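Long-range contacts in cytochrome C-type biogenesis protein ccmF (Thermus thermophilus, PDB 6ZMQ), which serves as a membrane-bound haem lyase in cytochrome c maturation, binds haem b and is probably involved in carrying haem across the membrane: residues P135-L140 with M211-Y216; L37-A42 with V141-F146. One frame throughout, in Å; residues are numbered along the deposited sequence.

In the fold
Helix 135-157 takes part in both contacts. Interaction 1 joins its first turns to the end of helix 185-213, and interaction 2, one to two turns further on, sets it against helix 20-47. The centres lie about 13 Å apart, and the two meet where Ser139 O stands 3.3 Å from Ala42 CB. One phosphatidylethanolamine touches both: its C29 is 3.8 Å from Leu140 CD2, and its C25 3.8 Å from Ala143 O. In interaction 1 the Arg137 side chain is about 11 Å from that of Arg224, a residue that binds haem b; interaction 2 is apolar and lies away from the haem-binding residues.

Interaction 1 (P135-L140 with M211-Y216); sequences PWRASL and MATRRY
Arg137 CD and Trp136 CE3 lie at the edge of the Arg215 guanidinium, near its plane, while Thr213 CG2, of the same segment as Arg215, sits over one face, toward the rim and 3.2 Å above the plane. Arg215 NH2 approaches the Trp136 ring obliquely, 4.0 Å from CE3, and the two planes stand 82° apart, so this is not a flat stack. The two guanidiniums are likewise turned, by 73°. NH1 of Arg215 rests 3.4 Å from the methylene CD of Arg137 and 3.6 Å from Arg137 NH1. Such a meeting of like charges is probably made tolerable by Asp134, whose OD1 forms a salt bridge with Arg215 NH1 and whose OD2 forms one with Arg137 NH1; Glu222 takes Arg137 NH2. An alanine at Arg137 would probably leave Glu222 without this mate and Asp134 with one arginine fewer, and open a gap beside Arg215 where the CD methylene had packed.

Thr213 crosses the Arg137 side chain at about a right angle. Its OG1, anti to its own carbonyl carbon (chi1 -49°), lies 3.4 Å from Arg137 CB and bonds to Ala209 O, so the hydroxyl is satisfied within its own helix. The methyl branch CG2 turns to Trp136 CB, 3.8 Å away; a small beta-branched residue can serve both ends here. Leu140, about one turn on from Trp136, brings CD1 to within 3.7 Å of Ala212 CB, an apolar contact.

Helix 185-213 ends here, Arg214 having positive phi, and the chain then turns so that Arg215 reaches back to the first turn of helix 135-157. Leu140 also touches Tyr46 of helix 20-47, while Met211 packs on Phe292 of helix 288-307 and Leu343 of helix 325-345.

Interaction 2 (L37-A42 with V141-F146); sequences LGLGLA and VLAVLF. With PTY (phosphatidylethanolamine), chain E.
Two helices predicted to span the membrane pack antiparallel here, with Leu39 and Ala143 between them lining part of a phosphatidylethanolamine pocket that also includes Val144. The axes of the short segments 37-42 and 141-146 approach to 8.1 Å, with 153° between their N-to-C directions, a close spacing allowed by small residues on both sides. Gly38 offers bare backbone to Phe146: its CA sits over the ring centre, 3.8 Å from the centroid, as a CH-pi contact. A beta carbon on Gly38 would probably collide with the Phe146 ring as placed, so glycine suits the position. Ring atom CD2 of Phe146 also comes to 3.5 Å from Gly38 C.

Leu39 has CG anti to its backbone N (chi1 178°), and its CD2 branch comes to Ala143 O and, at 3.9 Å, to lipid C24. Its CB packs against Phe146 CB at 3.9 Å. One turn on, Ala42 CB fits over the backbone of helix 135-157, 3.6 Å from Ala143 N, and touches the CB atoms of Ala143 and Leu142.

No hydrogen bond spans the two segments, so cohesion rests on close fit and dispersion, the lipid chain extending this apolar surface beside Leu39 and Val144.

Interaction 1 (P135-L140 with M211-Y216)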
ATOM      1  N   PRO A 135      14.606 -24.952  16.647  1.00 64.36           N
ATOM      2  CA  PRO A 135      15.469 -25.024  15.443  1.00 65.05           C
ATOM      3  C   PRO A 135      14.867 -25.628  14.171  1.00 73.32           C
ATOM      4  O   PRO A 135      15.395 -25.333  13.088  1.00 97.51           O
ATOM      5  CB  PRO A 135      16.663 -25.858  15.934  1.00 62.67           C
ATOM      6  CG  PRO A 135      16.672 -25.640  17.417  1.00 62.46           C
ATOM      7  CD  PRO A 135      15.224 -25.705  17.757  1.00 62.48           C
ATOM      8  N   TRP A 136      13.820 -26.464  14.254  1.00 60.32           N
ATOM      9  CA  TRP A 136      13.233 -27.055  13.046  1.00 59.66           C
ATOM     10  C   TRP A 136      12.588 -25.995  12.157  1.00 59.38           C
ATOM     11  O   TRP A 136      12.959 -25.828  10.979  1.00 58.88           O
ATOM     12  CB  TRP A 136      12.193 -28.122  13.414  1.00 72.77           C
ATOM     13  CG  TRP A 136      12.717 -29.404  14.029  1.00 83.96           C
ATOM     14  CD1 TRP A 136      12.799 -30.626  13.421  1.00 86.31           C
ATOM     15  CD2 TRP A 136      13.158 -29.605  15.380  1.00 87.48           C
ATOM     16  NE1 TRP A 136      13.295 -31.562  14.294  1.00 87.49           N
ATOM     17  CE2 TRP A 136      13.523 -30.961  15.504  1.00 87.15           C
ATOM     18  CE3 TRP A 136      13.292 -28.767  16.493  1.00 89.21           C
ATOM     19  CZ2 TRP A 136      14.010 -31.495  16.692  1.00 88.05           C
ATOM     20  CZ3 TRP A 136      13.788 -29.297  17.668  1.00 88.63           C
ATOM     21  CH2 TRP A 136      14.145 -30.649  17.759  1.00 86.55           C
ATOM     22  N   ARG A 137      11.691 -25.197  12.720  1.00 59.39           N
ATOM     23  CA  ARG A 137      11.138 -24.150  11.889  1.00 61.61           C
ATOM     24  C   ARG A 137      12.006 -22.900  11.867  1.00 68.76           C
ATOM     25  O   ARG A 137      11.766 -22.032  11.031  1.00 89.08           O
ATOM     26  CB  ARG A 137       9.697 -23.815  12.279  1.00 62.46           C
ATOM     27  CG  ARG A 137       9.330 -23.200  13.595  1.00 65.93           C
ATOM     28  CD  ARG A 137       7.924 -23.717  13.879  1.00 60.14           C
ATOM     29  NE  ARG A 137       6.988 -22.653  14.236  1.00 53.46           N
ATOM     30  CZ  ARG A 137       6.868 -22.107  15.438  1.00 56.60           C
ATOM     31  NH1 ARG A 137       7.590 -22.558  16.456  1.00 60.79           N
ATOM     32  NH2 ARG A 137       5.987 -21.137  15.628  1.00 61.35           N
ATOM     33  N   ALA A 138      13.066 -22.831  12.680  1.00 50.86           N
ATOM     34  CA  ALA A 138      14.080 -21.798  12.472  1.00 34.16           C
ATOM     35  C   ALA A 138      14.868 -22.060  11.191  1.00 31.69           C
ATOM     36  O   ALA A 138      15.075 -21.146  10.375  1.00 58.26           O
ATOM     37  CB  ALA A 138      15.008 -21.728  13.686  1.00 43.00           C
ATOM     38  N   SER A 139      15.257 -23.322  10.978  1.00 33.63           N
ATOM     39  CA  SER A 139      15.897 -23.729   9.730  1.00 40.49           C
ATOM     40  C   SER A 139      14.963 -23.545   8.541  1.00 40.05           C
ATOM     41  O   SER A 139      15.397 -23.115   7.462  1.00 58.34           O
ATOM     42  CB  SER A 139      16.335 -25.188   9.821  1.00 49.08           C
ATOM     43  OG  SER A 139      15.255 -26.059   9.530  1.00 56.68           O
ATOM     44  N   LEU A 140      13.663 -23.806   8.730  1.00 33.42           N
ATOM     45  CA  LEU A 140      12.789 -23.641   7.572  1.00 33.69           C
ATOM     46  C   LEU A 140      12.410 -22.188   7.270  1.00 42.72           C
ATOM     47  O   LEU A 140      12.237 -21.863   6.080  1.00 58.36           O
ATOM     48  CB  LEU A 140      11.540 -24.507   7.701  1.00 37.00           C
ATOM     49  CG  LEU A 140      11.615 -25.767   6.817  1.00 39.21           C
ATOM     50  CD1 LEU A 140      10.267 -26.357   6.618  1.00 32.07           C
ATOM     51  CD2 LEU A 140      12.264 -25.534   5.436  1.00 38.28           C
ATOM     52  N   MET A 211       3.229 -25.276   8.872  1.00 37.63           N
ATOM     53  CA  MET A 211       2.591 -26.399   8.199  1.00 38.10           C
ATOM     54  C   MET A 211       3.558 -27.522   7.856  1.00 41.99           C
ATOM     55  O   MET A 211       3.107 -28.637   7.565  1.00 53.35           O
ATOM     56  CB  MET A 211       1.920 -25.938   6.901  1.00 39.87           C
ATOM     57  CG  MET A 211       0.670 -25.114   7.104  1.00 41.30           C
ATOM     58  SD  MET A 211       0.191 -24.121   5.668  1.00 61.43           S
ATOM     59  CE  MET A 211       1.767 -23.656   4.933  1.00 63.16           C
ATOM     60  N   ALA A 212       4.862 -27.257   7.851  1.00 40.25           N
ATOM     61  CA  ALA A 212       5.806 -28.350   7.727  1.00 41.78           C
ATOM     62  C   ALA A 212       6.334 -28.824   9.070  1.00 53.93           C
ATOM     63  O   ALA A 212       6.817 -29.957   9.163  1.00 63.80           O
ATOM     64  CB  ALA A 212       6.966 -27.953   6.819  1.00 40.13           C
ATOM     65  N   THR A 213       6.261 -27.991  10.110  1.00 58.57           N
ATOM     66  CA  THR A 213       6.794 -28.387  11.408  1.00 54.80           C
ATOM     67  C   THR A 213       5.668 -28.922  12.293  1.00 48.58           C
ATOM     68  O   THR A 213       5.918 -29.447  13.387  1.00 55.98           O
ATOM     69  CB  THR A 213       7.545 -27.182  12.013  1.00 61.49           C
ATOM     70  OG1 THR A 213       8.417 -26.671  11.001  1.00 85.44           O
ATOM     71  CG2 THR A 213       8.489 -27.572  13.141  1.00 43.95           C
ATOM     72  N   ARG A 214       4.429 -28.820  11.793  1.00 44.94           N
ATOM     73  CA  ARG A 214       3.202 -29.381  12.367  1.00 39.54           C
ATOM     74  C   ARG A 214       2.857 -28.761  13.720  1.00 50.75           C
ATOM     75  O   ARG A 214       2.171 -29.376  14.542  1.00 67.64           O
ATOM     76  CB  ARG A 214       3.236 -30.915  12.445  1.00 41.90           C
ATOM     77  CG  ARG A 214       3.363 -31.571  11.079  1.00 56.81           C
ATOM     78  CD  ARG A 214       4.523 -32.549  11.012  1.00 82.43           C
ATOM     79  NE  ARG A 214       4.842 -32.889   9.630  1.00 77.24           N
ATOM     80  CZ  ARG A 214       6.020 -33.347   9.222  1.00 77.58           C
ATOM     81  NH1 ARG A 214       6.991 -33.555  10.100  1.00 81.97           N
ATOM     82  NH2 ARG A 214       6.222 -33.621   7.942  1.00 73.70           N
ATOM     83  N   ARG A 215       3.307 -27.524  13.930  1.00 51.38           N
ATOM     84  CA  ARG A 215       2.929 -26.674  15.058  1.00 56.39           C
ATOM     85  C   ARG A 215       2.127 -25.508  14.482  1.00 52.17           C
ATOM     86  O   ARG A 215       2.704 -24.511  14.035  1.00 57.57           O
ATOM     87  CB  ARG A 215       4.172 -26.211  15.818  1.00 73.00           C
ATOM     88  CG  ARG A 215       4.925 -27.357  16.474  1.00 86.33           C
ATOM     89  CD  ARG A 215       5.986 -26.890  17.465  1.00 88.64           C
ATOM     90  NE  ARG A 215       7.193 -27.707  17.340  1.00 90.07           N
ATOM     91  CZ  ARG A 215       8.310 -27.303  16.747  1.00 90.82           C
ATOM     92  NH1 ARG A 215       8.370 -26.095  16.216  1.00 88.92           N
ATOM     93  NH2 ARG A 215       9.364 -28.107  16.679  1.00 91.37           N
ATOM     94  N   TYR A 216       0.792 -25.614  14.531  1.00 39.71           N
ATOM     95  CA  TYR A 216      -0.091 -24.859  13.646  1.00 36.14           C
ATOM     96  C   TYR A 216      -0.693 -23.609  14.263  1.00 38.34           C
ATOM     97  O   TYR A 216      -1.336 -22.838  13.541  1.00 49.94           O
ATOM     98  CB  TYR A 216      -1.261 -25.736  13.176  1.00 43.57           C
ATOM     99  CG  TYR A 216      -0.861 -27.029  12.526  1.00 48.06           C
ATOM    100  CD1 TYR A 216      -0.351 -27.049  11.235  1.00 50.12           C
ATOM    101  CD2 TYR A 216      -1.021 -28.240  13.197  1.00 52.74           C
ATOM    102  CE1 TYR A 216       0.019 -28.236  10.638  1.00 58.43           C
ATOM    103  CE2 TYR A 216      -0.661 -29.432  12.609  1.00 63.54           C
ATOM    104  CZ  TYR A 216      -0.145 -29.424  11.332  1.00 71.04           C
ATOM    105  OH  TYR A 216       0.210 -30.613  10.745  1.00 91.30           O
TER

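Interaction 2 (L37-A42 with V141-F146)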
ATOM      1  N   LEU A  37      24.160 -20.182  -0.146  1.00 42.25           N
ATOM      2  CA  LEU A  37      24.649 -21.167   0.805  1.00 44.74           C
ATOM      3  C   LEU A  37      23.855 -21.096   2.112  1.00 45.56           C
ATOM      4  O   LEU A  37      23.774 -22.095   2.831  1.00 68.01           O
ATOM      5  CB  LEU A  37      26.160 -20.991   0.979  1.00 50.21           C
ATOM      6  CG  LEU A  37      26.963 -21.967   1.843  1.00 54.22           C
ATOM      7  CD1 LEU A  37      27.605 -22.998   0.924  1.00 54.08           C
ATOM      8  CD2 LEU A  37      28.072 -21.269   2.612  1.00 60.11           C
ATOM      9  N   GLY A  38      23.198 -19.960   2.394  1.00 30.58           N
ATOM     10  CA  GLY A  38      22.239 -19.911   3.489  1.00 32.97           C
ATOM     11  C   GLY A  38      21.022 -20.780   3.245  1.00 41.17           C
ATOM     12  O   GLY A  38      20.568 -21.489   4.146  1.00 43.47           O
ATOM     13  N   LEU A  39      20.507 -20.769   2.011  1.00 44.09           N
ATOM     14  CA  LEU A  39      19.424 -21.670   1.625  1.00 36.70           C
ATOM     15  C   LEU A  39      19.872 -23.130   1.657  1.00 49.81           C
ATOM     16  O   LEU A  39      19.113 -23.994   2.118  1.00 67.95           O
ATOM     17  CB  LEU A  39      18.897 -21.251   0.241  1.00 31.30           C
ATOM     18  CG  LEU A  39      17.811 -21.830  -0.687  1.00 31.86           C
ATOM     19  CD1 LEU A  39      18.424 -22.918  -1.596  1.00 28.08           C
ATOM     20  CD2 LEU A  39      16.558 -22.349   0.035  1.00 48.89           C
ATOM     21  N   GLY A  40      21.120 -23.407   1.267  1.00 37.33           N
ATOM     22  CA  GLY A  40      21.623 -24.778   1.314  1.00 38.06           C
ATOM     23  C   GLY A  40      21.847 -25.313   2.721  1.00 42.95           C
ATOM     24  O   GLY A  40      21.486 -26.457   3.022  1.00 50.94           O
ATOM     25  N   LEU A  41      22.444 -24.501   3.602  1.00 49.41           N
ATOM     26  CA  LEU A  41      22.687 -24.933   4.977  1.00 39.94           C
ATOM     27  C   LEU A  41      21.386 -25.000   5.775  1.00 51.99           C
ATOM     28  O   LEU A  41      21.228 -25.903   6.603  1.00 72.53           O
ATOM     29  CB  LEU A  41      23.715 -24.007   5.647  1.00 26.35           C
ATOM     30  CG  LEU A  41      25.147 -24.060   5.087  1.00 26.91           C
ATOM     31  CD1 LEU A  41      26.075 -23.178   5.891  1.00 26.84           C
ATOM     32  CD2 LEU A  41      25.666 -25.483   5.061  1.00 27.01           C
ATOM     33  N   ALA A  42      20.414 -24.117   5.482  1.00 34.73           N
ATOM     34  CA  ALA A  42      19.108 -24.201   6.132  1.00 29.22           C
ATOM     35  C   ALA A  42      18.343 -25.443   5.697  1.00 41.93           C
ATOM     36  O   ALA A  42      17.684 -26.092   6.525  1.00 53.40           O
ATOM     37  CB  ALA A  42      18.296 -22.946   5.831  1.00 30.26           C
ATOM     38  N   VAL A 141      12.292 -21.297   8.280  1.00 31.24           N
ATOM     39  CA  VAL A 141      12.063 -19.880   7.965  1.00 33.02           C
ATOM     40  C   VAL A 141      13.286 -19.296   7.271  1.00 50.11           C
ATOM     41  O   VAL A 141      13.145 -18.507   6.322  1.00 74.25           O
ATOM     42  CB  VAL A 141      11.656 -19.018   9.192  1.00 31.46           C
ATOM     43  CG1 VAL A 141      10.297 -19.372   9.709  1.00 47.92           C
ATOM     44  CG2 VAL A 141      12.692 -18.944  10.320  1.00 31.28           C
ATOM     45  N   LEU A 142      14.498 -19.746   7.659  1.00 46.47           N
ATOM     46  CA  LEU A 142      15.689 -19.294   6.951  1.00 28.55           C
ATOM     47  C   LEU A 142      15.740 -19.835   5.531  1.00 26.62           C
ATOM     48  O   LEU A 142      16.133 -19.097   4.623  1.00 37.78           O
ATOM     49  CB  LEU A 142      16.954 -19.648   7.737  1.00 26.35           C
ATOM     50  CG  LEU A 142      17.151 -18.921   9.076  1.00 27.27           C
ATOM     51  CD1 LEU A 142      18.579 -19.001   9.528  1.00 35.59           C
ATOM     52  CD2 LEU A 142      16.743 -17.455   8.963  1.00 22.64           C
ATOM     53  N   ALA A 143      15.277 -21.081   5.317  1.00 30.59           N
ATOM     54  CA  ALA A 143      15.254 -21.668   3.973  1.00 25.08           C
ATOM     55  C   ALA A 143      14.375 -20.874   3.003  1.00 37.11           C
ATOM     56  O   ALA A 143      14.826 -20.499   1.911  1.00 47.52           O
ATOM     57  CB  ALA A 143      14.784 -23.114   4.045  1.00 30.52           C
ATOM     58  N   VAL A 144      13.151 -20.527   3.422  1.00 29.97           N
ATOM     59  CA  VAL A 144      12.264 -19.812   2.495  1.00 46.67           C
ATOM     60  C   VAL A 144      12.677 -18.333   2.348  1.00 72.82           C
ATOM     61  O   VAL A 144      12.608 -17.768   1.241  1.00100.21           O
ATOM     62  CB  VAL A 144      10.789 -19.993   2.917  1.00 30.05           C
ATOM     63  CG1 VAL A 144      10.621 -19.663   4.337  1.00 28.39           C
ATOM     64  CG2 VAL A 144       9.805 -19.186   2.048  1.00 20.18           C
ATOM     65  N   LEU A 145      13.172 -17.693   3.426  1.00 59.38           N
ATOM     66  CA  LEU A 145      13.587 -16.290   3.312  1.00 29.97           C
ATOM     67  C   LEU A 145      14.877 -16.134   2.499  1.00 28.57           C
ATOM     68  O   LEU A 145      14.989 -15.210   1.674  1.00 29.56           O
ATOM     69  CB  LEU A 145      13.718 -15.663   4.704  1.00 22.39           C
ATOM     70  CG  LEU A 145      12.457 -15.394   5.536  1.00 31.71           C
ATOM     71  CD1 LEU A 145      12.821 -14.601   6.774  1.00 21.70           C
ATOM     72  CD2 LEU A 145      11.448 -14.625   4.697  1.00 56.67           C
ATOM     73  N   PHE A 146      15.832 -17.064   2.662  1.00 30.28           N
ATOM     74  CA  PHE A 146      17.008 -17.098   1.802  1.00 29.19           C
ATOM     75  C   PHE A 146      16.643 -17.462   0.366  1.00 30.84           C
ATOM     76  O   PHE A 146      17.334 -17.038  -0.558  1.00 48.91           O
ATOM     77  CB  PHE A 146      18.041 -18.098   2.327  1.00 31.63           C
ATOM     78  CG  PHE A 146      18.955 -17.542   3.398  1.00 36.98           C
ATOM     79  CD1 PHE A 146      19.760 -16.457   3.133  1.00 56.18           C
ATOM     80  CD2 PHE A 146      19.094 -18.173   4.630  1.00 36.25           C
ATOM     81  CE1 PHE A 146      20.626 -15.959   4.088  1.00 60.72           C
ATOM     82  CE2 PHE A 146      19.953 -17.684   5.598  1.00 34.97           C
ATOM     83  CZ  PHE A 146      20.730 -16.574   5.320  1.00 43.58           C
TER
HETATM   84  C1  PTY E 704      14.260 -16.614 -20.185  1.00112.70           C
HETATM   85  C2  PTY E 704      12.344 -15.448 -26.982  1.00 95.83           C
HETATM   86  C3  PTY E 704      11.557 -15.187 -25.698  1.00 97.08           C
HETATM   87  O4  PTY E 704      15.017 -15.560 -19.665  1.00108.88           O
HETATM   88  C5  PTY E 704      12.054 -15.514 -20.757  1.00104.98           C
HETATM   89  C6  PTY E 704      12.773 -16.509 -19.827  1.00106.78           C
HETATM   90  O7  PTY E 704      12.582 -16.191 -18.459  1.00103.46           O
HETATM   91  C8  PTY E 704      12.316 -17.284 -17.596  1.00 92.46           C
HETATM   92  O10 PTY E 704      12.356 -18.388 -18.023  1.00100.69           O
HETATM   93  C11 PTY E 704      11.968 -17.082 -16.107  1.00 77.64           C
HETATM   94  C12 PTY E 704      11.904 -18.409 -15.319  1.00 63.40           C
HETATM   95  C13 PTY E 704      11.024 -18.322 -14.053  1.00 48.74           C
HETATM   96  C14 PTY E 704      11.641 -18.999 -12.817  1.00 42.70           C
HETATM   97  C15 PTY E 704      11.231 -18.300 -11.511  1.00 41.10           C
HETATM   98  C16 PTY E 704      11.166 -19.252 -10.303  1.00 39.15           C
HETATM   99  C17 PTY E 704      12.125 -18.789  -9.192  1.00 35.49           C
HETATM  100  C18 PTY E 704      11.662 -19.188  -7.783  1.00 35.78           C
HETATM  101  C19 PTY E 704      12.762 -18.894  -6.755  1.00 43.34           C
HETATM  102  C20 PTY E 704      12.468 -19.596  -5.422  1.00 50.54           C
HETATM  103  C21 PTY E 704      13.754 -19.804  -4.615  1.00 54.65           C
HETATM  104  C22 PTY E 704      13.759 -21.178  -3.932  1.00 65.92           C
HETATM  105  C23 PTY E 704      12.972 -21.139  -2.617  1.00 76.57           C
HETATM  106  C24 PTY E 704      13.103 -22.473  -1.872  1.00 68.70           C
HETATM  107  C25 PTY E 704      12.515 -22.397  -0.460  1.00 55.34           C
HETATM  108  C26 PTY E 704      11.359 -23.391  -0.318  1.00 42.70           C
HETATM  109  C27 PTY E 704      11.348 -24.010   1.079  1.00 36.68           C
HETATM  110  C28 PTY E 704       9.954 -24.573   1.343  1.00 31.52           C
HETATM  111  C29 PTY E 704      10.000 -25.674   2.397  1.00 29.06           C
HETATM  112  C30 PTY E 704      16.359 -15.916 -19.469  1.00 97.46           C
HETATM  113  C31 PTY E 704      16.757 -16.691 -18.212  1.00 84.74           C
HETATM  114  O30 PTY E 704      17.179 -15.634 -20.279  1.00 95.70           O
HETATM  115  C32 PTY E 704      16.208 -15.972 -16.979  1.00 71.14           C
HETATM  116  C33 PTY E 704      16.349 -16.831 -15.720  1.00 59.33           C
HETATM  117  C34 PTY E 704      16.016 -15.988 -14.486  1.00 53.13           C
HETATM  118  C35 PTY E 704      16.079 -16.852 -13.224  1.00 52.38           C
HETATM  119  C36 PTY E 704      16.428 -16.005 -11.999  1.00 58.17           C
HETATM  120  C37 PTY E 704      17.152 -16.871 -10.969  1.00 73.52           C
HETATM  121  C38 PTY E 704      16.345 -16.915  -9.671  1.00 68.82           C
HETATM  122  C39 PTY E 704      16.933 -17.933  -8.692  1.00 74.54           C
HETATM  123  C40 PTY E 704      16.041 -19.174  -8.650  1.00 83.29           C
HETATM  124  C41 PTY E 704      16.394 -20.069  -7.461  1.00 79.67           C
HETATM  125  C42 PTY E 704      17.427 -21.113  -7.883  1.00 63.56           C
HETATM  126  C43 PTY E 704      17.361 -22.306  -6.934  1.00 51.60           C
HETATM  127  C44 PTY E 704      18.553 -22.238  -5.985  1.00 44.85           C
HETATM  128  P1  PTY E 704      12.422 -16.001 -23.363  0.38109.61           P
HETATM  129  O11 PTY E 704      12.441 -14.951 -24.637  1.00102.80           O
HETATM  130  O12 PTY E 704      11.077 -16.684 -23.302  1.00113.21           O
HETATM  131  O13 PTY E 704      13.475 -17.051 -23.619  1.00116.29           O
HETATM  132  O14 PTY E 704      12.773 -15.235 -21.937  1.00106.10           O
HETATM  133  N1  PTY E 704      11.985 -16.752 -27.510  1.00 96.14           N